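Local coordinates for 70 kDa peptidylprolyl isomerase, putative (Plasmodium falciparum, PDB 2FBN), which is a putative FK506-binding peptidylprolyl isomerase whose tetratricopeptide repeat domain interacts with the C-terminal pentapeptide of Hsp90, at residues F39-E44 with I58-E63. Residues are numbered along the deposited sequence; the frame is centred on the assembly and turned at random.
Sequences FDIKEE and IVKYKE
Lys60, on segment 58-63, reaches across to Ile41 and Glu44 of segment 39-44. Its CB lies 3.7 Å from Ile41 O and also packs on Ile41 CG2. A bend at chi2 (-69°) then carries the chain slantwise across Glu44, where CD passes 4.1 Å from Glu44 CB and CE continues toward the carboxylate. NZ ends 3.0 Å from Glu44 OE1, a hydrogen-bonded salt bridge entering from above the carboxylate plane, 37° out of it. A long salt bridge, 4.0 Å from Lys60 NZ to Glu63 OE1, extends this to a three-residue network, in which the lysine probably offsets two like charges. Beside it, Ile41 directs CG2, anti to its backbone N, at the facing helix: the methyl sits close to Lys60 O and 3.8 Å from Glu63 CB. On the other flank Tyr61 CE1 comes within 3.6 Å of Lys42 O, its ring oblique to that carbonyl, while its hydroxyl hydrogen-bonds Asn46 and its ring also packs on Asn93 and Leu94 of helix 77-100. The axes of segments 39-44 and 58-63 approach to 7.8 Å at 167°, nearly antiparallel; their parent helices, 31-50 and 54-66, form an antiparallel helical hairpin, consistent with the paired helices of a tetratricopeptide repeat domain.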
loop_
_atom_site.group_PDB
_atom_site.type_symbol
_atom_site.label_atom_id
_atom_site.label_comp_id
_atom_site.label_asym_id
_atom_site.label_seq_id
_atom_site.Cartn_x
_atom_site.Cartn_y
_atom_site.Cartn_z
ATOM N N PHE A 39 -1.192 16.970 -8.679
ATOM C CA PHE A 39 0.032 17.557 -9.238
ATOM C C PHE A 39 0.623 18.582 -8.250
ATOM O O PHE A 39 1.813 18.547 -7.944
ATOM C CB PHE A 39 -0.242 18.202 -10.596
ATOM C CG PHE A 39 0.969 18.859 -11.201
ATOM C CD1 PHE A 39 1.878 18.116 -11.940
ATOM C CD2 PHE A 39 1.199 20.217 -11.022
ATOM C CE1 PHE A 39 3.010 18.722 -12.505
ATOM C CE2 PHE A 39 2.334 20.833 -11.573
ATOM C CZ PHE A 39 3.235 20.084 -12.303
ATOM N N ASP A 40 -0.227 19.464 -7.730
ATOM C CA ASP A 40 0.210 20.535 -6.837
ATOM C C ASP A 40 0.808 19.984 -5.547
ATOM O O ASP A 40 1.854 20.459 -5.065
ATOM C CB ASP A 40 -0.959 21.455 -6.501
ATOM C CG ASP A 40 -1.365 22.347 -7.665
ATOM O OD1 ASP A 40 -0.583 22.493 -8.640
ATOM O OD2 ASP A 40 -2.488 22.893 -7.585
ATOM N N ILE A 41 0.145 18.972 -4.987
ATOM C CA ILE A 41 0.610 18.350 -3.751
ATOM C C ILE A 41 1.938 17.599 -3.989
ATOM O O ILE A 41 2.842 17.648 -3.142
ATOM C CB ILE A 41 -0.498 17.465 -3.122
ATOM C CG1 ILE A 41 -1.662 18.375 -2.676
ATOM C CG2 ILE A 41 0.045 16.662 -1.930
ATOM C CD1 ILE A 41 -2.978 17.665 -2.481
ATOM N N LYS A 42 2.057 16.945 -5.147
ATOM C CA LYS A 42 3.314 16.310 -5.545
ATOM C C LYS A 42 4.448 17.353 -5.540
ATOM O O LYS A 42 5.523 17.094 -5.012
ATOM C CB LYS A 42 3.196 15.639 -6.921
ATOM C CG LYS A 42 4.489 14.946 -7.377
ATOM C CD LYS A 42 4.623 14.897 -8.897
ATOM C CE LYS A 42 4.490 16.265 -9.548
ATOM N NZ LYS A 42 5.425 16.438 -10.693
ATOM N N GLU A 43 4.189 18.531 -6.104
ATOM C CA GLU A 43 5.211 19.584 -6.115
ATOM C C GLU A 43 5.606 20.010 -4.691
ATOM O O GLU A 43 6.781 20.241 -4.412
ATOM C CB GLU A 43 4.777 20.785 -6.967
ATOM C CG GLU A 43 4.507 20.449 -8.434
ATOM C CD GLU A 43 5.757 20.220 -9.253
ATOM O OE1 GLU A 43 6.282 19.082 -9.227
ATOM O OE2 GLU A 43 6.206 21.172 -9.950
ATOM N N GLU A 44 4.639 20.080 -3.783
ATOM C CA GLU A 44 4.934 20.346 -2.372
ATOM C C GLU A 44 5.855 19.282 -1.771
ATOM O O GLU A 44 6.756 19.595 -0.978
ATOM C CB GLU A 44 3.656 20.391 -1.546
ATOM C CG GLU A 44 2.734 21.566 -1.852
ATOM C CD GLU A 44 1.498 21.534 -0.987
ATOM O OE1 GLU A 44 1.633 21.532 0.259
ATOM O OE2 GLU A 44 0.388 21.516 -1.549
ATOM N N ILE A 58 7.185 12.492 2.270
ATOM C CA ILE A 58 6.410 11.240 2.211
ATOM C C ILE A 58 4.909 11.512 2.378
ATOM O O ILE A 58 4.090 11.029 1.581
ATOM C CB ILE A 58 6.910 10.233 3.260
ATOM C CG1 ILE A 58 8.302 9.713 2.850
ATOM C CG2 ILE A 58 5.896 9.101 3.437
ATOM C CD1 ILE A 58 9.056 8.986 3.961
ATOM N N VAL A 59 4.556 12.295 3.399
ATOM C CA VAL A 59 3.151 12.654 3.624
ATOM C C VAL A 59 2.525 13.263 2.361
ATOM O O VAL A 59 1.442 12.829 1.924
ATOM C CB VAL A 59 3.011 13.581 4.860
ATOM C CG1 VAL A 59 1.589 14.092 4.986
ATOM C CG2 VAL A 59 3.465 12.831 6.154
ATOM N N LYS A 60 3.224 14.214 1.741
ATOM C CA LYS A 60 2.695 14.908 0.549
ATOM C C LYS A 60 2.523 13.967 -0.636
ATOM O O LYS A 60 1.473 13.974 -1.296
ATOM C CB LYS A 60 3.554 16.110 0.150
ATOM C CG LYS A 60 3.583 17.214 1.213
ATOM C CD LYS A 60 2.232 17.911 1.344
ATOM C CE LYS A 60 2.340 19.067 2.327
ATOM N NZ LYS A 60 1.031 19.715 2.548
ATOM N N TYR A 61 3.542 13.150 -0.903
ATOM C CA TYR A 61 3.412 12.192 -2.009
ATOM C C TYR A 61 2.226 11.253 -1.801
ATOM O O TYR A 61 1.503 10.956 -2.740
ATOM C CB TYR A 61 4.684 11.391 -2.221
ATOM C CG TYR A 61 5.873 12.225 -2.651
ATOM C CD1 TYR A 61 5.771 13.154 -3.701
ATOM C CD2 TYR A 61 7.109 12.045 -2.038
ATOM C CE1 TYR A 61 6.895 13.908 -4.105
ATOM C CE2 TYR A 61 8.223 12.785 -2.416
ATOM C CZ TYR A 61 8.117 13.712 -3.455
ATOM O OH TYR A 61 9.246 14.440 -3.810
ATOM N N LYS A 62 2.038 10.797 -0.567
ATOM C CA LYS A 62 0.894 9.925 -0.266
ATOM C C LYS A 62 -0.448 10.646 -0.450
ATOM O O LYS A 62 -1.397 10.093 -1.012
ATOM C CB LYS A 62 1.026 9.342 1.130
ATOM C CG LYS A 62 2.080 8.251 1.174
ATOM C CD LYS A 62 2.101 7.530 2.489
ATOM C CE LYS A 62 2.779 6.184 2.269
ATOM N NZ LYS A 62 2.670 5.299 3.454
ATOM N N GLU A 63 -0.533 11.878 0.047
ATOM C CA GLU A 63 -1.721 12.711 -0.198
ATOM C C GLU A 63 -2.027 12.876 -1.699
ATOM O O GLU A 63 -3.184 12.778 -2.123
ATOM C CB GLU A 63 -1.525 14.083 0.447
ATOM C CG GLU A 63 -1.626 14.061 1.967
ATOM C CD GLU A 63 -1.362 15.430 2.610
ATOM O OE1 GLU A 63 -0.998 16.381 1.886
ATOM O OE2 GLU A 63 -1.532 15.532 3.846
#